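Local coordinates for protein chinitase A (Streptomyces coelicolor, PDB 3EBV) that probably cleaves internal glycosidic bonds of chitin, this chain being the family 18 catalytic barrel of a longer secreted enzyme, at residues A[76-81]-A[111-116]; A[223-228]-A[268-273]. All coordinates share one frame; numbering follows the deposited sequence.

Contact 1 (A[76-81]-A[111-116]); sequences KKVIIS and YGFDGV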
ATOM      1  N   LYS A  76       1.912 -15.846   2.476  1.00 19.40           N
ATOM      2  CA  LYS A  76       1.666 -14.481   1.971  1.00 19.35           C
ATOM      3  C   LYS A  76       0.263 -14.017   2.364  1.00 18.64           C
ATOM      4  O   LYS A  76      -0.608 -14.829   2.743  1.00 18.72           O
ATOM      5  CB  LYS A  76       1.852 -14.370   0.438  1.00 19.58           C
ATOM      6  CG  LYS A  76       3.002 -15.135  -0.190  1.00 21.79           C
ATOM      7  CD  LYS A  76       4.322 -14.815   0.386  1.00 24.29           C
ATOM      8  CE  LYS A  76       5.419 -15.554  -0.401  1.00 22.60           C
ATOM      9  NZ  LYS A  76       6.677 -15.200   0.201  1.00 24.41           N
ATOM     10  N   LYS A  77       0.026 -12.712   2.264  1.00 16.49           N
ATOM     11  CA  LYS A  77      -1.315 -12.171   2.478  1.00 16.45           C
ATOM     12  C   LYS A  77      -1.767 -11.581   1.159  1.00 15.88           C
ATOM     13  O   LYS A  77      -0.946 -11.009   0.417  1.00 15.41           O
ATOM     14  CB  LYS A  77      -1.332 -11.071   3.578  1.00 15.74           C
ATOM     15  CG  LYS A  77      -0.798 -11.515   4.941  1.00 18.40           C
ATOM     16  CD  LYS A  77      -1.800 -12.466   5.573  1.00 21.72           C
ATOM     17  CE  LYS A  77      -1.314 -13.039   6.891  1.00 23.76           C
ATOM     18  NZ  LYS A  77      -2.426 -13.834   7.579  1.00 25.85           N
ATOM     19  N   VAL A  78      -3.048 -11.718   0.841  1.00 14.57           N
ATOM     20  CA  VAL A  78      -3.583 -11.121  -0.380  1.00 13.63           C
ATOM     21  C   VAL A  78      -4.768 -10.275   0.025  1.00 13.89           C
ATOM     22  O   VAL A  78      -5.705 -10.792   0.638  1.00 15.01           O
ATOM     23  CB  VAL A  78      -4.031 -12.197  -1.431  1.00 14.34           C
ATOM     24  CG1 VAL A  78      -4.508 -11.544  -2.732  1.00 14.93           C
ATOM     25  CG2 VAL A  78      -2.880 -13.174  -1.710  1.00 15.01           C
ATOM     26  N   ILE A  79      -4.730  -8.987  -0.289  1.00 12.56           N
ATOM     27  CA  ILE A  79      -5.782  -8.075   0.134  1.00 12.41           C
ATOM     28  C   ILE A  79      -6.393  -7.380  -1.074  1.00 12.51           C
ATOM     29  O   ILE A  79      -5.787  -7.372  -2.151  1.00 12.56           O
ATOM     30  CB  ILE A  79      -5.217  -7.036   1.165  1.00 11.89           C
ATOM     31  CG1 ILE A  79      -4.137  -6.152   0.504  1.00 12.63           C
ATOM     32  CG2 ILE A  79      -4.688  -7.788   2.405  1.00 13.33           C
ATOM     33  CD1 ILE A  79      -3.477  -5.154   1.508  1.00 12.94           C
ATOM     34  N   ILE A  80      -7.604  -6.846  -0.918  1.00 11.82           N
ATOM     35  CA  ILE A  80      -8.261  -6.080  -1.982  1.00 11.89           C
ATOM     36  C   ILE A  80      -8.014  -4.588  -1.802  1.00 12.30           C
ATOM     37  O   ILE A  80      -8.301  -4.048  -0.727  1.00 12.31           O
ATOM     38  CB  ILE A  80      -9.799  -6.442  -2.088  1.00 12.68           C
ATOM     39  CG1 ILE A  80     -10.468  -5.734  -3.240  1.00 13.16           C
ATOM     40  CG2 ILE A  80     -10.535  -6.193  -0.752  1.00 12.54           C
ATOM     41  CD1 ILE A  80      -9.925  -6.164  -4.614  1.00 14.48           C
ATOM     42  N   SER A  81      -7.539  -3.917  -2.861  1.00 12.19           N
ATOM     43  CA  SER A  81      -7.337  -2.463  -2.781  1.00 12.04           C
ATOM     44  C   SER A  81      -8.536  -1.747  -3.322  1.00 12.52           C
ATOM     45  O   SER A  81      -9.036  -2.087  -4.410  1.00 12.91           O
ATOM     46  CB  SER A  81      -6.065  -2.041  -3.530  1.00 12.86           C
ATOM     47  OG  SER A  81      -5.840  -0.653  -3.385  1.00 12.29           O
ATOM     48  N   TYR A 111     -13.675 -14.181  -2.167  1.00 20.64           N
ATOM     49  CA  TYR A 111     -12.406 -14.536  -2.823  1.00 20.64           C
ATOM     50  C   TYR A 111     -11.350 -15.026  -1.883  1.00 20.18           C
ATOM     51  O   TYR A 111     -10.284 -15.444  -2.336  1.00 21.55           O
ATOM     52  CB  TYR A 111     -11.874 -13.348  -3.664  1.00 21.51           C
ATOM     53  CG  TYR A 111     -12.834 -12.980  -4.748  1.00 21.73           C
ATOM     54  CD1 TYR A 111     -12.834 -13.680  -5.976  1.00 20.32           C
ATOM     55  CD2 TYR A 111     -13.804 -12.011  -4.546  1.00 20.91           C
ATOM     56  CE1 TYR A 111     -13.744 -13.372  -6.959  1.00 21.95           C
ATOM     57  CE2 TYR A 111     -14.727 -11.695  -5.530  1.00 22.47           C
ATOM     58  CZ  TYR A 111     -14.702 -12.397  -6.742  1.00 24.12           C
ATOM     59  OH  TYR A 111     -15.638 -12.059  -7.701  1.00 26.67           O
ATOM     60  N   GLY A 112     -11.617 -14.972  -0.574  1.00 19.75           N
ATOM     61  CA  GLY A 112     -10.669 -15.370   0.438  1.00 19.30           C
ATOM     62  C   GLY A 112      -9.586 -14.336   0.766  1.00 18.80           C
ATOM     63  O   GLY A 112      -8.529 -14.703   1.267  1.00 19.78           O
ATOM     64  N   PHE A 113      -9.870 -13.055   0.546  1.00 17.99           N
ATOM     65  CA  PHE A 113      -8.854 -12.039   0.846  1.00 16.95           C
ATOM     66  C   PHE A 113      -8.641 -11.871   2.344  1.00 17.14           C
ATOM     67  O   PHE A 113      -9.590 -12.021   3.145  1.00 17.41           O
ATOM     68  CB  PHE A 113      -9.259 -10.702   0.247  1.00 15.71           C
ATOM     69  CG  PHE A 113      -9.329 -10.689  -1.275  1.00 16.36           C
ATOM     70  CD1 PHE A 113      -8.331 -11.291  -2.053  1.00 20.02           C
ATOM     71  CD2 PHE A 113     -10.400 -10.069  -1.917  1.00 16.10           C
ATOM     72  CE1 PHE A 113      -8.424 -11.263  -3.470  1.00 19.54           C
ATOM     73  CE2 PHE A 113     -10.511 -10.012  -3.312  1.00 16.05           C
ATOM     74  CZ  PHE A 113      -9.497 -10.596  -4.093  1.00 17.36           C
ATOM     75  N   ASP A 114      -7.395 -11.550   2.725  1.00 15.00           N
ATOM     76  CA  ASP A 114      -7.021 -11.357   4.120  1.00 15.00           C
ATOM     77  C   ASP A 114      -7.401  -9.997   4.702  1.00 13.70           C
ATOM     78  O   ASP A 114      -7.256  -9.791   5.914  1.00 15.21           O
ATOM     79  CB  ASP A 114      -5.523 -11.588   4.297  1.00 15.32           C
ATOM     80  CG  ASP A 114      -5.133 -12.981   3.908  1.00 15.53           C
ATOM     81  OD1 ASP A 114      -5.576 -13.915   4.643  1.00 18.31           O
ATOM     82  OD2 ASP A 114      -4.462 -13.165   2.870  1.00 16.23           O
ATOM     83  N   GLY A 115      -7.869  -9.082   3.859  1.00 14.17           N
ATOM     84  CA  GLY A 115      -8.128  -7.717   4.322  1.00 12.85           C
ATOM     85  C   GLY A 115      -8.195  -6.767   3.160  1.00 14.23           C
ATOM     86  O   GLY A 115      -8.476  -7.172   2.008  1.00 12.91           O
ATOM     87  N   VAL A 116      -7.918  -5.484   3.467  1.00 12.54           N
ATOM     88  CA  VAL A 116      -8.239  -4.411   2.558  1.00 11.95           C
ATOM     89  C   VAL A 116      -7.083  -3.400   2.575  1.00 11.57           C
ATOM     90  O   VAL A 116      -6.403  -3.211   3.617  1.00 11.48           O
ATOM     91  CB  VAL A 116      -9.575  -3.692   2.944  1.00 12.66           C
ATOM     92  CG1 VAL A 116      -9.495  -3.030   4.354  1.00 13.52           C
ATOM     93  CG2 VAL A 116     -10.006  -2.706   1.871  1.00 12.75           C
TER

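Contact 2 (A[223-228]-A[268-273]); sequences LPASTR and AMTWST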
ATOM      1  N   LEU A 223       7.195   3.031  -3.575  1.00  8.73           N
ATOM      2  CA  LEU A 223       7.906   3.612  -4.731  1.00  8.98           C
ATOM      3  C   LEU A 223       7.387   2.999  -6.027  1.00  9.86           C
ATOM      4  O   LEU A 223       6.846   1.890  -6.033  1.00  9.32           O
ATOM      5  CB  LEU A 223       9.417   3.287  -4.652  1.00  9.41           C
ATOM      6  CG  LEU A 223      10.346   4.162  -3.791  1.00  9.84           C
ATOM      7  CD1 LEU A 223      10.240   5.616  -4.189  1.00 10.33           C
ATOM      8  CD2 LEU A 223      10.050   3.943  -2.257  1.00 10.15           C
ATOM      9  N   PRO A 224       7.632   3.683  -7.164  1.00  9.28           N
ATOM     10  CA  PRO A 224       7.321   3.054  -8.470  1.00 10.05           C
ATOM     11  C   PRO A 224       8.346   1.942  -8.737  1.00 11.20           C
ATOM     12  O   PRO A 224       9.558   2.100  -8.432  1.00 10.45           O
ATOM     13  CB  PRO A 224       7.523   4.213  -9.489  1.00  9.77           C
ATOM     14  CG  PRO A 224       7.545   5.492  -8.653  1.00  9.69           C
ATOM     15  CD  PRO A 224       8.224   5.006  -7.349  1.00  9.66           C
ATOM     16  N   ALA A 225       7.899   0.860  -9.375  1.00  9.86           N
ATOM     17  CA  ALA A 225       8.804  -0.259  -9.655  1.00 10.65           C
ATOM     18  C   ALA A 225       9.878   0.066 -10.703  1.00 11.12           C
ATOM     19  O   ALA A 225      10.913  -0.598 -10.762  1.00 12.60           O
ATOM     20  CB  ALA A 225       8.011  -1.490 -10.118  1.00 11.58           C
ATOM     21  N   SER A 226       9.542   1.006 -11.578  1.00 11.57           N
ATOM     22  CA  SER A 226      10.380   1.381 -12.725  1.00 11.21           C
ATOM     23  C   SER A 226       9.966   2.774 -13.189  1.00 11.89           C
ATOM     24  O   SER A 226       8.972   3.323 -12.708  1.00 12.15           O
ATOM     25  CB  SER A 226      10.136   0.385 -13.887  1.00 12.52           C
ATOM     26  OG  SER A 226       8.881   0.664 -14.506  1.00 12.30           O
ATOM     27  N   THR A 227      10.709   3.368 -14.146  1.00 12.62           N
ATOM     28  CA  THR A 227      10.300   4.681 -14.667  1.00 14.23           C
ATOM     29  C   THR A 227       9.004   4.609 -15.473  1.00 13.40           C
ATOM     30  O   THR A 227       8.344   5.650 -15.706  1.00 15.70           O
ATOM     31  CB  THR A 227      11.392   5.342 -15.571  1.00 15.33           C
ATOM     32  OG1 THR A 227      11.763   4.394 -16.566  1.00 18.78           O
ATOM     33  CG2 THR A 227      12.615   5.726 -14.722  1.00 17.31           C
ATOM     34  N   ARG A 228       8.615   3.385 -15.860  1.00 13.25           N
ATOM     35  CA  ARG A 228       7.343   3.211 -16.620  1.00 13.60           C
ATOM     36  C   ARG A 228       6.115   3.240 -15.702  1.00 13.79           C
ATOM     37  O   ARG A 228       4.986   3.415 -16.155  1.00 14.85           O
ATOM     38  CB  ARG A 228       7.364   1.948 -17.471  1.00 14.75           C
ATOM     39  CG  ARG A 228       8.441   1.963 -18.542  1.00 18.78           C
ATOM     40  CD  ARG A 228       8.319   0.727 -19.427  1.00 25.84           C
ATOM     41  NE  ARG A 228       9.551   0.504 -20.177  1.00 31.53           N
ATOM     42  CZ  ARG A 228       9.821   1.047 -21.363  1.00 36.64           C
ATOM     43  NH1 ARG A 228       8.926   1.835 -21.967  1.00 38.06           N
ATOM     44  NH2 ARG A 228      10.982   0.789 -21.958  1.00 38.32           N
ATOM     45  N   ALA A 268       8.801  -1.912   2.582  1.00 10.13           N
ATOM     46  CA  ALA A 268       8.625  -1.130   1.358  1.00  9.26           C
ATOM     47  C   ALA A 268       7.432  -1.629   0.596  1.00  9.21           C
ATOM     48  O   ALA A 268       6.859  -2.676   0.914  1.00  9.76           O
ATOM     49  CB  ALA A 268       9.907  -1.171   0.473  1.00 10.30           C
HETATM   50  N   MSE A 269       7.052  -0.839  -0.403  1.00  8.30           N
HETATM   51  CA  MSE A 269       5.874  -1.167  -1.234  1.00  9.05           C
HETATM   52  C   MSE A 269       6.200  -0.730  -2.657  1.00  8.86           C
HETATM   53  O   MSE A 269       6.963   0.226  -2.868  1.00  8.47           O
HETATM   54  CB  MSE A 269       4.643  -0.397  -0.724  1.00  8.90           C
HETATM   55  CG  MSE A 269       3.403  -0.533  -1.633  1.00 11.15           C
HETATM   56 SE   MSE A 269       3.407   0.839  -3.095  1.00 14.76          SE
HETATM   57  CE  MSE A 269       2.385   2.256  -2.209  1.00 10.97           C
ATOM     58  N   THR A 270       5.621  -1.417  -3.665  1.00  9.14           N
ATOM     59  CA  THR A 270       5.751  -0.890  -5.034  1.00  9.92           C
ATOM     60  C   THR A 270       4.477  -1.015  -5.879  1.00  8.88           C
ATOM     61  O   THR A 270       3.713  -2.012  -5.780  1.00  9.96           O
ATOM     62  CB  THR A 270       6.945  -1.521  -5.782  1.00  9.87           C
ATOM     63  OG1 THR A 270       7.237  -0.763  -6.968  1.00 10.14           O
ATOM     64  CG2 THR A 270       6.664  -2.957  -6.162  1.00 11.46           C
ATOM     65  N   TRP A 271       4.298   0.034  -6.693  1.00  8.76           N
ATOM     66  CA  TRP A 271       3.356  -0.004  -7.817  1.00  8.91           C
ATOM     67  C   TRP A 271       4.227  -0.261  -9.045  1.00  8.51           C
ATOM     68  O   TRP A 271       5.045   0.614  -9.387  1.00  9.94           O
ATOM     69  CB  TRP A 271       2.678   1.353  -7.944  1.00  9.50           C
ATOM     70  CG  TRP A 271       1.773   1.364  -9.157  1.00 10.56           C
ATOM     71  CD1 TRP A 271       2.090   1.864 -10.395  1.00 11.31           C
ATOM     72  CD2 TRP A 271       0.458   0.813  -9.246  1.00 11.38           C
ATOM     73  NE1 TRP A 271       1.021   1.649 -11.269  1.00 12.26           N
ATOM     74  CE2 TRP A 271       0.009   1.027 -10.577  1.00 12.01           C
ATOM     75  CE3 TRP A 271      -0.390   0.182  -8.324  1.00 11.89           C
ATOM     76  CZ2 TRP A 271      -1.264   0.599 -11.014  1.00 14.14           C
ATOM     77  CZ3 TRP A 271      -1.639  -0.240  -8.745  1.00 13.02           C
ATOM     78  CH2 TRP A 271      -2.068  -0.016 -10.084  1.00 13.77           C
ATOM     79  N   SER A 272       4.128  -1.425  -9.720  1.00  9.82           N
ATOM     80  CA  SER A 272       3.259  -2.568  -9.437  1.00  9.99           C
ATOM     81  C   SER A 272       4.091  -3.831  -9.709  1.00 10.01           C
ATOM     82  O   SER A 272       5.165  -3.758 -10.310  1.00 10.42           O
ATOM     83  CB  SER A 272       2.040  -2.587 -10.390  1.00 10.04           C
ATOM     84  OG  SER A 272       2.518  -2.683 -11.741  1.00 11.40           O
ATOM     85  N   THR A 273       3.583  -4.994  -9.326  1.00 10.30           N
ATOM     86  CA  THR A 273       4.278  -6.259  -9.645  1.00  9.92           C
ATOM     87  C   THR A 273       4.429  -6.388 -11.180  1.00 10.09           C
ATOM     88  O   THR A 273       5.446  -6.899 -11.664  1.00 12.06           O
ATOM     89  CB  THR A 273       3.562  -7.483  -9.034  1.00 10.66           C
ATOM     90  OG1 THR A 273       2.278  -7.648  -9.634  1.00 11.58           O
ATOM     91  CG2 THR A 273       3.336  -7.278  -7.519  1.00 10.53           C
TER

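Contact 1 (A[76-81]-A[111-116])
I80 and V116 form a parallel bridge, with their CA atoms 4.8 Å apart. It joins strands 77-84 and 115-120 of the TIM barrel, the two strands of a beta-alpha-beta unit whose crossover is helix 94-111. End to end, residues 76-80 and 113-116 run 61° apart. I80 N donates to G115 O at 3.1 Å, and D114 N donates to V78 O at 2.8 Å. D114 and G115 open the DGxDxDxE signature of family 18.

On the outer side, the F113 ring packs against V78 and I80. V78 CG1 meets the ring obliquely, 3.9 Å from F113 CD1. I80 CB lies over one face, 3.7 Å from F113 CD2. V107 and M108 of helix 94-111 also touch the F113 side chain. V116 CG2 is anti to the backbone N, which sets it 3.4 Å from I80 O.

D114 turns its carboxylate back onto the neighbouring strand, where the aliphatic part of K77 crosses it at about a right angle. K77 NZ stays 4.3 Å from D114 OD1, beyond a salt bridge. Q72 NE2 also donates to D114 OD2. That oxygen receives V78 N through its anti lone pair at 2.9 Å, with a nearly straight N-H...O angle of 166°.

Contact 2 (A[223-228]-A[268-273])
L223 pairs with T270 and P224 with W271, in parallel register at the ends of strands 219-224 and 267-271. Three backbone hydrogen bonds hold the pairing. L223 N donates to M269 O at 2.9 Å. W271 N donates to L223 O at 3.2 Å. A225 N donates to W271 O at 2.9 Å. T270 CA and P224 CA add CA-H...O contacts to L223 O and W271 O.

One side-chain hydrogen bond crosses the contact. T270 OG1, anti to its backbone N (chi1 -166°), gives its proton to L223 O at 2.8 Å. It comes from above the carbonyl plane, while W271 N comes from the opposite face. L223 O is therefore gripped by two donors. A225 N is also 3.0 Å from T270 OG1, but the angle is too poor for a bond. A valine in place of T270 would probably leave L223 O with W271 N alone of its two donors, and so hold this buried carbonyl less firmly.

Close van der Waals contact is limited. A225 CB points toward segment 268-273, 3.3 Å from T270 OG1 and 3.6 Å from S272 O. W283 of helix 282-292 packs on both L223 and T270.

A cis peptide follows W271, and S272 CB lies over the centre of the indole, 3.9 Å above its plane. S272 OG bonds to Q12 and caps W275 N at the start of helix 273-278. A tryptophan followed by a cis peptide at the end of the last barrel strand is typical of family 18 chitinases, where it usually floors the substrate site.

Contacts 1 and 2 belong to the same TIM barrel, and their four segments lie on strands of one curled sheet. Their centres are about 19 Å apart; their nearest atoms are about 7 Å apart and do not touch. Contact 1 comes first along the chain and closes before contact 2 opens. From strand 77-84 the sheet runs through 32-40 and 6-12 to strand 267-271, so that strand 6-12, pairing with both 32-40 and 267-271, closes the barrel. Contact 1 lies where strands 77-84 and 115-120 begin, while contact 2 lies where 219-224 and 267-271 end. In this fold, strand ends of the second kind face the active site.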